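Local coordinates for protein putative short-chain dehydrogenase/reductase (Burkholderia xenovorans, PDB 5JY1) that binds NAD and is probably an oxidoreductase of the short-chain dehydrogenase/reductase family, tentatively assigned as a 3-oxoacyl-[acyl-carrier-protein] reductase, at residues A[95-100]-A[129-134]; A[144-149]-A[185-190]; A[148-153]-A[170-175]. All coordinates share one frame; numbering follows the deposited sequence.

Contact 1. Residues A[95-100]-A[129-134]. With NAD (nicotinamide-adenine-dinucleotide), chain E.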
loop_
_atom_site.group_PDB
_atom_site.type_symbol
_atom_site.label_atom_id
_atom_site.label_comp_id
_atom_site.label_asym_id
_atom_site.label_seq_id
_atom_site.Cartn_x
_atom_site.Cartn_y
_atom_site.Cartn_z
ATOM N N LEU A 95 -8.648 -19.122 -15.025
ATOM C CA LEU A 95 -9.652 -18.135 -15.415
ATOM C C LEU A 95 -9.019 -16.749 -15.458
ATOM O O LEU A 95 -8.374 -16.336 -14.489
ATOM C CB LEU A 95 -10.832 -18.133 -14.442
ATOM C CG LEU A 95 -11.864 -17.014 -14.615
ATOM C CD1 LEU A 95 -12.659 -17.181 -15.908
ATOM C CD2 LEU A 95 -12.810 -16.976 -13.409
ATOM N N VAL A 96 -9.200 -16.040 -16.575
ATOM C CA VAL A 96 -8.713 -14.670 -16.731
ATOM C C VAL A 96 -9.911 -13.769 -16.999
ATOM O O VAL A 96 -10.597 -13.930 -18.018
ATOM C CB VAL A 96 -7.679 -14.554 -17.864
ATOM C CG1 VAL A 96 -7.194 -13.105 -17.999
ATOM C CG2 VAL A 96 -6.518 -15.492 -17.614
ATOM N N ASN A 97 -10.160 -12.821 -16.091
ATOM C CA ASN A 97 -11.325 -11.935 -16.163
ATOM C C ASN A 97 -10.864 -10.603 -16.739
ATOM O O ASN A 97 -10.385 -9.725 -16.020
ATOM C CB ASN A 97 -11.975 -11.786 -14.791
ATOM C CG ASN A 97 -12.607 -13.082 -14.318
ATOM O OD1 ASN A 97 -13.430 -13.671 -15.021
ATOM N ND2 ASN A 97 -12.209 -13.550 -13.145
ATOM N N ASN A 98 -11.022 -10.454 -18.046
ATOM C CA ASN A 98 -10.388 -9.374 -18.780
ATOM C C ASN A 98 -11.367 -8.443 -19.489
ATOM O O ASN A 98 -11.010 -7.287 -19.741
ATOM C CB ASN A 98 -9.389 -9.979 -19.786
ATOM C CG ASN A 98 -8.967 -9.019 -20.860
ATOM O OD1 ASN A 98 -7.974 -8.302 -20.714
ATOM N ND2 ASN A 98 -9.698 -9.022 -21.972
ATOM N N ALA A 99 -12.592 -8.890 -19.773
ATOM C CA ALA A 99 -13.522 -8.125 -20.598
ATOM C C ALA A 99 -13.777 -6.730 -20.025
ATOM O O ALA A 99 -13.807 -6.523 -18.810
ATOM C CB ALA A 99 -14.845 -8.884 -20.735
ATOM N N PHE A 100 -14.002 -5.770 -20.923
ATOM C CA PHE A 100 -14.134 -4.368 -20.554
ATOM C C PHE A 100 -15.069 -3.662 -21.531
ATOM O O PHE A 100 -15.029 -3.925 -22.736
ATOM C CB PHE A 100 -12.748 -3.706 -20.542
ATOM C CG PHE A 100 -12.779 -2.212 -20.658
ATOM C CD1 PHE A 100 -13.070 -1.427 -19.559
ATOM C CD2 PHE A 100 -12.486 -1.594 -21.860
ATOM C CE1 PHE A 100 -13.088 -0.052 -19.659
ATOM C CE2 PHE A 100 -12.504 -0.215 -21.963
ATOM C CZ PHE A 100 -12.809 0.553 -20.863
ATOM N N TRP A 129 -19.319 -13.609 -11.063
ATOM C CA TRP A 129 -20.008 -14.768 -11.625
ATOM C C TRP A 129 -19.017 -15.780 -12.181
ATOM O O TRP A 129 -19.179 -16.993 -11.996
ATOM C CB TRP A 129 -20.965 -14.323 -12.730
ATOM C CG TRP A 129 -22.198 -13.636 -12.249
ATOM C CD1 TRP A 129 -22.908 -13.918 -11.118
ATOM C CD2 TRP A 129 -22.868 -12.544 -12.887
ATOM N NE1 TRP A 129 -23.993 -13.067 -11.018
ATOM C CE2 TRP A 129 -23.986 -12.214 -12.091
ATOM C CE3 TRP A 129 -22.626 -11.808 -14.052
ATOM C CZ2 TRP A 129 -24.863 -11.186 -12.425
ATOM C CZ3 TRP A 129 -23.505 -10.784 -14.385
ATOM C CH2 TRP A 129 -24.609 -10.484 -13.572
ATOM N N ALA A 130 -17.988 -15.304 -12.879
ATOM C CA ALA A 130 -17.050 -16.236 -13.490
ATOM C C ALA A 130 -16.210 -16.941 -12.435
ATOM O O ALA A 130 -15.956 -18.145 -12.548
ATOM C CB ALA A 130 -16.164 -15.504 -14.495
ATOM N N MET A 131 -15.772 -16.213 -11.399
ATOM C CA MET A 131 -15.013 -16.849 -10.318
ATOM C C MET A 131 -15.815 -17.953 -9.646
ATOM O O MET A 131 -15.300 -19.051 -9.411
ATOM C CB MET A 131 -14.595 -15.806 -9.282
ATOM C CG MET A 131 -13.522 -14.886 -9.799
ATOM S SD MET A 131 -13.107 -13.561 -8.644
ATOM C CE MET A 131 -12.617 -14.487 -7.217
ATOM N N ARG A 132 -17.069 -17.668 -9.290
ATOM C CA ARG A 132 -17.858 -18.685 -8.603
ATOM C C ARG A 132 -18.214 -19.862 -9.514
ATOM O O ARG A 132 -18.336 -20.991 -9.028
ATOM C CB ARG A 132 -19.103 -18.038 -7.990
ATOM C CG ARG A 132 -18.739 -17.172 -6.767
ATOM C CD ARG A 132 -19.609 -15.909 -6.615
ATOM N NE ARG A 132 -21.049 -16.183 -6.619
ATOM C CZ ARG A 132 -21.759 -16.517 -5.544
ATOM N NH1 ARG A 132 -21.170 -16.661 -4.364
ATOM N NH2 ARG A 132 -23.070 -16.707 -5.645
ATOM N N ALA A 133 -18.342 -19.643 -10.830
ATOM C CA ALA A 133 -18.605 -20.765 -11.731
ATOM C C ALA A 133 -17.356 -21.616 -11.946
ATOM O O ALA A 133 -17.429 -22.851 -11.895
ATOM C CB ALA A 133 -19.142 -20.262 -13.071
ATOM N N ALA A 134 -16.205 -20.971 -12.182
ATOM C CA ALA A 134 -14.959 -21.709 -12.376
ATOM C C ALA A 134 -14.515 -22.410 -11.098
ATOM O O ALA A 134 -13.844 -23.447 -11.154
ATOM C CB ALA A 134 -13.864 -20.757 -12.871
HETATM P PA NAD E . -10.235 -3.765 -25.086
HETATM O O1A NAD E . -11.281 -2.695 -25.159
HETATM O O2A NAD E . -9.133 -3.610 -26.124
HETATM O O5B NAD E . -10.920 -5.282 -25.223
HETATM C C5B NAD E . -12.082 -5.498 -24.501
HETATM C C4B NAD E . -12.663 -6.909 -24.921
HETATM O O4B NAD E . -13.678 -7.171 -24.169
HETATM C C3B NAD E . -13.216 -6.798 -26.384
HETATM O O3B NAD E . -12.775 -7.882 -27.144
HETATM C C2B NAD E . -14.712 -6.818 -26.183
HETATM O O2B NAD E . -15.423 -7.280 -27.432
HETATM C C1B NAD E . -14.839 -7.657 -25.172
HETATM N N9A NAD E . -16.122 -7.495 -24.511
HETATM C C8A NAD E . -16.757 -6.340 -24.298
HETATM N N7A NAD E . -17.889 -6.607 -23.679
HETATM C C5A NAD E . -17.959 -7.930 -23.507
HETATM C C6A NAD E . -18.946 -8.724 -22.920
HETATM N N6A NAD E . -20.229 -8.485 -22.272
HETATM N N1A NAD E . -18.787 -10.032 -22.868
HETATM C C2A NAD E . -17.652 -10.603 -23.394
HETATM N N3A NAD E . -16.692 -9.842 -23.973
HETATM C C4A NAD E . -16.864 -8.483 -24.017
HETATM O O3 NAD E . -9.598 -3.739 -23.563
HETATM P PN NAD E . -8.030 -3.724 -23.110
HETATM O O1N NAD E . -7.467 -2.327 -23.320
HETATM O O2N NAD E . -7.159 -4.746 -23.862
HETATM O O5D NAD E . -8.022 -4.022 -21.480
HETATM C C5D NAD E . -8.263 -5.352 -21.024
HETATM C C4D NAD E . -8.287 -5.381 -19.460
HETATM O O4D NAD E . -7.239 -4.722 -18.969
HETATM C C3D NAD E . -9.529 -4.629 -18.971
HETATM O O3D NAD E . -10.036 -5.199 -17.861
HETATM C C2D NAD E . -8.976 -3.220 -18.647
HETATM O O2D NAD E . -9.930 -2.570 -17.709
HETATM C C1D NAD E . -7.797 -3.473 -18.118
HETATM N N1N NAD E . -6.863 -2.366 -18.264
HETATM C C2N NAD E . -6.245 -2.126 -19.451
HETATM C C3N NAD E . -5.351 -1.062 -19.591
HETATM C C7N NAD E . -4.662 -0.782 -20.906
HETATM O O7N NAD E . -3.750 0.027 -20.971
HETATM N N7N NAD E . -5.070 -1.454 -22.078
HETATM C C4N NAD E . -5.097 -0.250 -18.515
HETATM C C5N NAD E . -5.704 -0.488 -17.333
HETATM C C6N NAD E . -6.596 -1.562 -17.199
#
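The flat carboxamide of Asn97 meets helix 129-134 through both of its heteroatoms: OD1 lies 3.3 Å from Ala130 CB, while ND2 sits 3.8 Å from Met131 CG, whose chain crosses it at about a right angle. That ND2 lies against the Met131 chain, but it is satisfied by Asn148 OD1 on the adjoining strand. Farther on, the Phe100 ring turns its edge to the cofactor, with NAD O1A near the ring plane, 3.7 Å from CD2. The strand and helix belong to the Rossmann fold of the short-chain dehydrogenases, where residues 129-134 of helix 113-141 run antiparallel (173°) to residues 95-97, packed against one face of the sheet. With CG anti to the backbone N (chi1 172°), Leu95 sends CD2 into the helix surface, 3.8 Å from Ala130 CB and 4.0 Å from Ala134 CB. Alanines spaced four residues apart suit this face, because their short side chains let the axes of these two segments approach to 9.4 Å. Away from the strand, Arg132 NH1 bonds to Lys111 O, and Trp129 NE1 to Asp113 OD2, of a second subunit. Beyond Asn97, Asn98 O accepts a 3.0 Å hydrogen bond from NAD O3D.

Contact 2. Residues A[144-149]-A[185-190]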
loop_
_atom_site.group_PDB
_atom_site.type_symbol
_atom_site.label_atom_id
_atom_site.label_comp_id
_atom_site.label_asym_id
_atom_site.label_seq_id
_atom_site.Cartn_x
_atom_site.Cartn_y
_atom_site.Cartn_z
ATOM N N GLY A 144 -6.298 -24.447 -9.083
ATOM C CA GLY A 144 -6.902 -23.349 -9.810
ATOM C C GLY A 144 -6.017 -22.126 -9.820
ATOM O O GLY A 144 -5.242 -21.889 -8.888
ATOM N N ARG A 145 -6.137 -21.344 -10.893
ATOM C CA ARG A 145 -5.467 -20.053 -11.028
ATOM C C ARG A 145 -6.485 -19.060 -11.555
ATOM O O ARG A 145 -7.039 -19.258 -12.643
ATOM C CB ARG A 145 -4.265 -20.130 -11.981
ATOM C CG ARG A 145 -3.199 -21.112 -11.553
ATOM C CD ARG A 145 -2.350 -20.519 -10.429
ATOM N NE ARG A 145 -1.205 -21.349 -10.079
ATOM C CZ ARG A 145 -1.224 -22.364 -9.219
ATOM N NH1 ARG A 145 -2.347 -22.711 -8.594
ATOM N NH2 ARG A 145 -0.099 -23.038 -8.984
ATOM N N ILE A 146 -6.746 -18.001 -10.789
ATOM C CA ILE A 146 -7.641 -16.936 -11.222
ATOM C C ILE A 146 -6.822 -15.659 -11.341
ATOM O O ILE A 146 -6.115 -15.285 -10.398
ATOM C CB ILE A 146 -8.823 -16.759 -10.251
ATOM C CG1 ILE A 146 -9.648 -18.056 -10.223
ATOM C CG2 ILE A 146 -9.694 -15.560 -10.660
ATOM C CD1 ILE A 146 -10.782 -18.071 -9.191
ATOM N N VAL A 147 -6.903 -15.011 -12.502
ATOM C CA VAL A 147 -6.168 -13.774 -12.785
ATOM C C VAL A 147 -7.203 -12.698 -13.071
ATOM O O VAL A 147 -7.886 -12.751 -14.104
ATOM C CB VAL A 147 -5.218 -13.927 -13.985
ATOM C CG1 VAL A 147 -4.346 -12.674 -14.152
ATOM C CG2 VAL A 147 -4.351 -15.188 -13.873
ATOM N N ASN A 148 -7.317 -11.717 -12.178
ATOM C CA ASN A 148 -8.215 -10.593 -12.390
ATOM C C ASN A 148 -7.416 -9.382 -12.858
ATOM O O ASN A 148 -6.204 -9.306 -12.672
ATOM C CB ASN A 148 -8.985 -10.262 -11.109
ATOM C CG ASN A 148 -9.931 -11.369 -10.715
ATOM O OD1 ASN A 148 -10.447 -12.079 -11.578
ATOM N ND2 ASN A 148 -10.163 -11.533 -9.413
ATOM N N PHE A 149 -8.099 -8.445 -13.508
ATOM C CA PHE A 149 -7.462 -7.236 -14.014
ATOM C C PHE A 149 -8.087 -6.014 -13.360
ATOM O O PHE A 149 -9.307 -5.838 -13.398
ATOM C CB PHE A 149 -7.576 -7.140 -15.536
ATOM C CG PHE A 149 -6.560 -7.973 -16.265
ATOM C CD1 PHE A 149 -5.307 -7.466 -16.544
ATOM C CD2 PHE A 149 -6.849 -9.268 -16.644
ATOM C CE1 PHE A 149 -4.356 -8.228 -17.207
ATOM C CE2 PHE A 149 -5.906 -10.036 -17.314
ATOM C CZ PHE A 149 -4.658 -9.515 -17.597
ATOM N N PHE A 185 -7.973 -25.012 -1.230
ATOM C CA PHE A 185 -8.132 -25.926 -2.354
ATOM C C PHE A 185 -7.021 -25.784 -3.387
ATOM O O PHE A 185 -7.185 -26.267 -4.510
ATOM C CB PHE A 185 -9.475 -25.700 -3.047
ATOM C CG PHE A 185 -10.679 -25.926 -2.167
ATOM C CD1 PHE A 185 -10.872 -27.135 -1.516
ATOM C CD2 PHE A 185 -11.633 -24.931 -2.026
ATOM C CE1 PHE A 185 -12.005 -27.351 -0.721
ATOM C CE2 PHE A 185 -12.778 -25.141 -1.239
ATOM C CZ PHE A 185 -12.956 -26.351 -0.586
ATOM N N ASN A 186 -5.923 -25.094 -3.054
ATOM C CA ASN A 186 -4.850 -24.814 -4.014
ATOM C C ASN A 186 -5.376 -24.012 -5.206
ATOM O O ASN A 186 -4.967 -24.218 -6.351
ATOM C CB ASN A 186 -4.154 -26.100 -4.479
ATOM C CG ASN A 186 -2.909 -25.820 -5.293
ATOM O OD1 ASN A 186 -2.236 -24.803 -5.087
ATOM N ND2 ASN A 186 -2.606 -26.703 -6.244
ATOM N N ILE A 187 -6.309 -23.100 -4.934
ATOM C CA ILE A 187 -6.764 -22.104 -5.900
ATOM C C ILE A 187 -6.160 -20.762 -5.505
ATOM O O ILE A 187 -6.472 -20.228 -4.434
ATOM C CB ILE A 187 -8.297 -22.005 -5.949
ATOM C CG1 ILE A 187 -8.934 -23.358 -6.299
ATOM C CG2 ILE A 187 -8.702 -20.931 -6.942
ATOM C CD1 ILE A 187 -10.479 -23.379 -6.121
ATOM N N THR A 188 -5.311 -20.205 -6.359
ATOM C CA THR A 188 -4.768 -18.879 -6.093
ATOM C C THR A 188 -5.521 -17.825 -6.895
ATOM O O THR A 188 -6.114 -18.110 -7.940
ATOM C CB THR A 188 -3.284 -18.799 -6.428
ATOM O OG1 THR A 188 -3.110 -18.977 -7.836
ATOM C CG2 THR A 188 -2.496 -19.872 -5.667
ATOM N N VAL A 189 -5.514 -16.595 -6.383
ATOM C CA VAL A 189 -6.279 -15.498 -6.965
ATOM C C VAL A 189 -5.427 -14.243 -6.837
ATOM O O VAL A 189 -5.074 -13.843 -5.722
ATOM C CB VAL A 189 -7.640 -15.288 -6.268
ATOM C CG1 VAL A 189 -8.528 -14.350 -7.074
ATOM C CG2 VAL A 189 -8.373 -16.617 -6.009
ATOM N N ASN A 190 -5.087 -13.636 -7.970
ATOM C CA ASN A 190 -4.217 -12.466 -8.013
ATOM C C ASN A 190 -4.776 -11.475 -9.028
ATOM O O ASN A 190 -5.588 -11.829 -9.883
ATOM C CB ASN A 190 -2.780 -12.872 -8.376
ATOM C CG ASN A 190 -2.137 -13.750 -7.311
ATOM O OD1 ASN A 190 -1.699 -13.255 -6.267
ATOM N ND2 ASN A 190 -2.063 -15.055 -7.572
HETATM O O HOH W 1 -3.293 -15.875 -10.179
#
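Gly144 opens the pairing by donating its N-H to Asn186 O, and its lack of a side chain lets its CA come within 4.1 Å of Ile187 CA. Its carbonyl oxygen is gripped from opposite faces, by Thr188 N at 3.0 Å and by Arg145 NH1, also at 3.0 Å. Arg145 reaches back to that oxygen because its chain bends at chi2 (-78°), which lays CD 3.1 Å from Thr188 OG1; Trp143 makes a cation-pi contact with it. Arginine suits the place because its long chain lets one guanidinium serve two carbonyl oxygens, Gly144 O and, through NE, Ser240 O. These are neighbouring parallel strands of a Rossmann sheet, joined through helix 162-182 in a beta-alpha-beta crossover. Ile146 continues the ladder, its N bonding to Thr188 O at 2.9 Å and its O receiving Asn190 N. A water donates to Ile146 O and accepts from Asn190 ND2, which also donates to Val246 O, while Asn190 OD1 accepts from Glu249 N. Branched side chains suit the face that carries Ile146 and Val189, where Ile146 CG2 and Val189 CG1 run side by side, 4.0 Å apart. Val147 points to the other face and offers its CA-H to Asn190 O. That same oxygen takes a nearly straight bond (174°) from Asn148 N, which lies in the carbonyl plane of Asn190, 2.9 Å away.

Contact 3. Residues A[148-153]-A[170-175]. With NAD (nicotinamide-adenine-dinucleotide), chain E.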
loop_
_atom_site.group_PDB
_atom_site.type_symbol
_atom_site.label_atom_id
_atom_site.label_comp_id
_atom_site.label_asym_id
_atom_site.label_seq_id
_atom_site.Cartn_x
_atom_site.Cartn_y
_atom_site.Cartn_z
ATOM N N ASN A 148 -7.317 -11.717 -12.178
ATOM C CA ASN A 148 -8.215 -10.593 -12.390
ATOM C C ASN A 148 -7.416 -9.382 -12.858
ATOM O O ASN A 148 -6.204 -9.306 -12.672
ATOM C CB ASN A 148 -8.985 -10.262 -11.109
ATOM C CG ASN A 148 -9.931 -11.369 -10.715
ATOM O OD1 ASN A 148 -10.447 -12.079 -11.578
ATOM N ND2 ASN A 148 -10.163 -11.533 -9.413
ATOM N N PHE A 149 -8.099 -8.445 -13.508
ATOM C CA PHE A 149 -7.462 -7.236 -14.014
ATOM C C PHE A 149 -8.087 -6.014 -13.360
ATOM O O PHE A 149 -9.307 -5.838 -13.398
ATOM C CB PHE A 149 -7.576 -7.140 -15.536
ATOM C CG PHE A 149 -6.560 -7.973 -16.265
ATOM C CD1 PHE A 149 -5.307 -7.466 -16.544
ATOM C CD2 PHE A 149 -6.849 -9.268 -16.644
ATOM C CE1 PHE A 149 -4.356 -8.228 -17.207
ATOM C CE2 PHE A 149 -5.906 -10.036 -17.314
ATOM C CZ PHE A 149 -4.658 -9.515 -17.597
ATOM N N TYR A 150 -7.251 -5.177 -12.753
ATOM C CA TYR A 150 -7.742 -3.903 -12.250
ATOM C C TYR A 150 -6.939 -2.824 -12.969
ATOM O O TYR A 150 -6.509 -3.047 -14.109
ATOM C CB TYR A 150 -7.679 -3.841 -10.711
ATOM C CG TYR A 150 -6.329 -3.582 -10.069
ATOM C CD1 TYR A 150 -5.312 -4.530 -10.118
ATOM C CD2 TYR A 150 -6.096 -2.404 -9.363
ATOM C CE1 TYR A 150 -4.080 -4.290 -9.507
ATOM C CE2 TYR A 150 -4.889 -2.157 -8.758
ATOM C CZ TYR A 150 -3.884 -3.096 -8.832
ATOM O OH TYR A 150 -2.686 -2.832 -8.227
ATOM N N SER A 151 -6.743 -1.656 -12.364
ATOM C CA SER A 151 -6.107 -0.574 -13.091
ATOM C C SER A 151 -5.383 0.358 -12.134
ATOM O O SER A 151 -5.826 0.588 -11.003
ATOM C CB SER A 151 -7.125 0.228 -13.915
ATOM O OG SER A 151 -6.499 1.344 -14.540
ATOM N N ILE A 152 -4.273 0.916 -12.620
ATOM C CA ILE A 152 -3.581 1.991 -11.916
ATOM C C ILE A 152 -4.510 3.173 -11.659
ATOM O O ILE A 152 -4.290 3.938 -10.711
ATOM C CB ILE A 152 -2.327 2.413 -12.717
ATOM C CG1 ILE A 152 -1.476 3.406 -11.929
ATOM C CG2 ILE A 152 -2.725 3.046 -14.041
ATOM C CD1 ILE A 152 -0.177 3.736 -12.610
ATOM N N ASP A 153 -5.562 3.332 -12.476
ATOM C CA ASP A 153 -6.523 4.414 -12.252
ATOM C C ASP A 153 -7.194 4.313 -10.886
ATOM O O ASP A 153 -7.613 5.339 -10.328
ATOM C CB ASP A 153 -7.597 4.410 -13.345
ATOM C CG ASP A 153 -7.090 4.914 -14.692
ATOM O OD1 ASP A 153 -5.922 5.364 -14.808
ATOM O OD2 ASP A 153 -7.899 4.885 -15.640
ATOM N N GLY A 170 -13.277 -2.478 -6.387
ATOM C CA GLY A 170 -14.012 -3.634 -5.889
ATOM C C GLY A 170 -13.380 -4.954 -6.297
ATOM O O GLY A 170 -13.353 -5.911 -5.513
ATOM N N ILE A 171 -12.847 -5.018 -7.522
ATOM C CA ILE A 171 -12.181 -6.231 -8.001
ATOM C C ILE A 171 -11.034 -6.618 -7.074
ATOM O O ILE A 171 -10.800 -7.802 -6.806
ATOM C CB ILE A 171 -11.683 -6.030 -9.446
ATOM C CG1 ILE A 171 -12.857 -5.866 -10.407
ATOM C CG2 ILE A 171 -10.796 -7.197 -9.878
ATOM C CD1 ILE A 171 -13.630 -7.139 -10.626
ATOM N N VAL A 172 -10.286 -5.626 -6.581
ATOM C CA VAL A 172 -9.180 -5.926 -5.674
ATOM C C VAL A 172 -9.692 -6.533 -4.372
ATOM O O VAL A 172 -9.122 -7.505 -3.858
ATOM C CB VAL A 172 -8.332 -4.664 -5.419
ATOM C CG1 VAL A 172 -7.245 -4.960 -4.392
ATOM C CG2 VAL A 172 -7.719 -4.164 -6.721
ATOM N N GLY A 173 -10.774 -5.979 -3.818
ATOM C CA GLY A 173 -11.335 -6.559 -2.609
ATOM C C GLY A 173 -11.818 -7.983 -2.823
ATOM O O GLY A 173 -11.623 -8.849 -1.968
ATOM N N LEU A 174 -12.441 -8.243 -3.979
ATOM C CA LEU A 174 -12.915 -9.588 -4.293
ATOM C C LEU A 174 -11.745 -10.550 -4.480
ATOM O O LEU A 174 -11.799 -11.700 -4.023
ATOM C CB LEU A 174 -13.789 -9.535 -5.545
ATOM C CG LEU A 174 -14.346 -10.864 -6.067
ATOM C CD1 LEU A 174 -15.119 -11.594 -4.967
ATOM C CD2 LEU A 174 -15.229 -10.606 -7.289
ATOM N N THR A 175 -10.674 -10.078 -5.130
ATOM C CA THR A 175 -9.470 -10.881 -5.324
ATOM C C THR A 175 -8.883 -11.324 -3.989
ATOM O O THR A 175 -8.584 -12.505 -3.778
ATOM C CB THR A 175 -8.437 -10.062 -6.108
ATOM O OG1 THR A 175 -8.970 -9.723 -7.396
ATOM C CG2 THR A 175 -7.117 -10.844 -6.272
HETATM P PA NAD E . -10.235 -3.765 -25.086
HETATM O O1A NAD E . -11.281 -2.695 -25.159
HETATM O O2A NAD E . -9.133 -3.610 -26.124
HETATM O O5B NAD E . -10.920 -5.282 -25.223
HETATM C C5B NAD E . -12.082 -5.498 -24.501
HETATM C C4B NAD E . -12.663 -6.909 -24.921
HETATM O O4B NAD E . -13.678 -7.171 -24.169
HETATM C C3B NAD E . -13.216 -6.798 -26.384
HETATM O O3B NAD E . -12.775 -7.882 -27.144
HETATM C C2B NAD E . -14.712 -6.818 -26.183
HETATM O O2B NAD E . -15.423 -7.280 -27.432
HETATM C C1B NAD E . -14.839 -7.657 -25.172
HETATM N N9A NAD E . -16.122 -7.495 -24.511
HETATM C C8A NAD E . -16.757 -6.340 -24.298
HETATM N N7A NAD E . -17.889 -6.607 -23.679
HETATM C C5A NAD E . -17.959 -7.930 -23.507
HETATM C C6A NAD E . -18.946 -8.724 -22.920
HETATM N N6A NAD E . -20.229 -8.485 -22.272
HETATM N N1A NAD E . -18.787 -10.032 -22.868
HETATM C C2A NAD E . -17.652 -10.603 -23.394
HETATM N N3A NAD E . -16.692 -9.842 -23.973
HETATM C C4A NAD E . -16.864 -8.483 -24.017
HETATM O O3 NAD E . -9.598 -3.739 -23.563
HETATM P PN NAD E . -8.030 -3.724 -23.110
HETATM O O1N NAD E . -7.467 -2.327 -23.320
HETATM O O2N NAD E . -7.159 -4.746 -23.862
HETATM O O5D NAD E . -8.022 -4.022 -21.480
HETATM C C5D NAD E . -8.263 -5.352 -21.024
HETATM C C4D NAD E . -8.287 -5.381 -19.460
HETATM O O4D NAD E . -7.239 -4.722 -18.969
HETATM C C3D NAD E . -9.529 -4.629 -18.971
HETATM O O3D NAD E . -10.036 -5.199 -17.861
HETATM C C2D NAD E . -8.976 -3.220 -18.647
HETATM O O2D NAD E . -9.930 -2.570 -17.709
HETATM C C1D NAD E . -7.797 -3.473 -18.118
HETATM N N1N NAD E . -6.863 -2.366 -18.264
HETATM C C2N NAD E . -6.245 -2.126 -19.451
HETATM C C3N NAD E . -5.351 -1.062 -19.591
HETATM C C7N NAD E . -4.662 -0.782 -20.906
HETATM O O7N NAD E . -3.750 0.027 -20.971
HETATM N N7N NAD E . -5.070 -1.454 -22.078
HETATM C C4N NAD E . -5.097 -0.250 -18.515
HETATM C C5N NAD E . -5.704 -0.488 -17.333
HETATM C C6N NAD E . -6.596 -1.562 -17.199
#
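The carboxyl end of strand 144-149 and helix 162-182, farther along the chain, line the nicotinamide end of the NAD site in the short-chain dehydrogenase fold. That helix carries Tyr164 and Lys168, both hydrogen-bonded to NAD, in the family's YxxxK pattern, and Ser151 stands where these enzymes usually have their active-site serine. Asn148 ties strand to helix: its ND2 donates to Thr175 OG1 over 3.0 Å, the bond almost straight (176°) and the oxygen lying in the amide plane. With its OD1 already engaged by Asn97 on the neighbouring strand, the two bonds fix the rotation of the amide. Asparagine suits this buried spot because it offers a donor to one neighbour and an acceptor to the other. Thr175 passes the chain of hydrogen bonds on to its own helix. With OG1 anti to its carbonyl carbon (chi1 -61°), the hydroxyl donates to Ile171 O at 2.7 Å, one turn back, while Thr175 N reaches that same oxygen from the opposite face. Ile171 CG2 rests against Asn148 CB, 3.8 Å away.

Tyr150 turns its ring to the helix, and Val172 CG2 lies over one face, 3.9 Å from the centroid and shifted toward the rim, a CH-pi contact that a branched aliphatic group fits well. The ring is also anchored at its tip, where OH bonds to Glu155 OE2. On the cofactor side, Phe149 O accepts from Lys168 NZ, and Tyr150 O comes within 3.4 Å of NAD C6N, beside the nicotinamide. Ser151 OG approaches the same ring, 3.4 Å from NAD C5N, and as a small side chain with an acceptor oxygen it also caps the turn into the next helix, receiving Asp153 N at 3.0 Å.

Overall arrangement
Contacts 1, 2 and 3 gather around strand 144-149, which contact 2 pairs with strand 187-194 and whose other neighbour in the sheet is strand 94-97 of contact 1. Contacts 1 and 2 have centres about 10 Å apart and are joined by the backbone pair Leu95 O and Val147 N at 2.8 Å. Asn148, shared by contacts 2 and 3, reaches contact 1 through OD1, 2.8 Å from Asn97 ND2, and ND2, 3.7 Å from Met131 SD. Contacts 2 and 3 also share Phe149, with Thr175 CG2 packed 3.7 Å from Val189 O. Contacts 1 and 3 both end at NAD, contact 1 along the adenine, riboses and phosphate, contact 3 at the nicotinamide and its ribose.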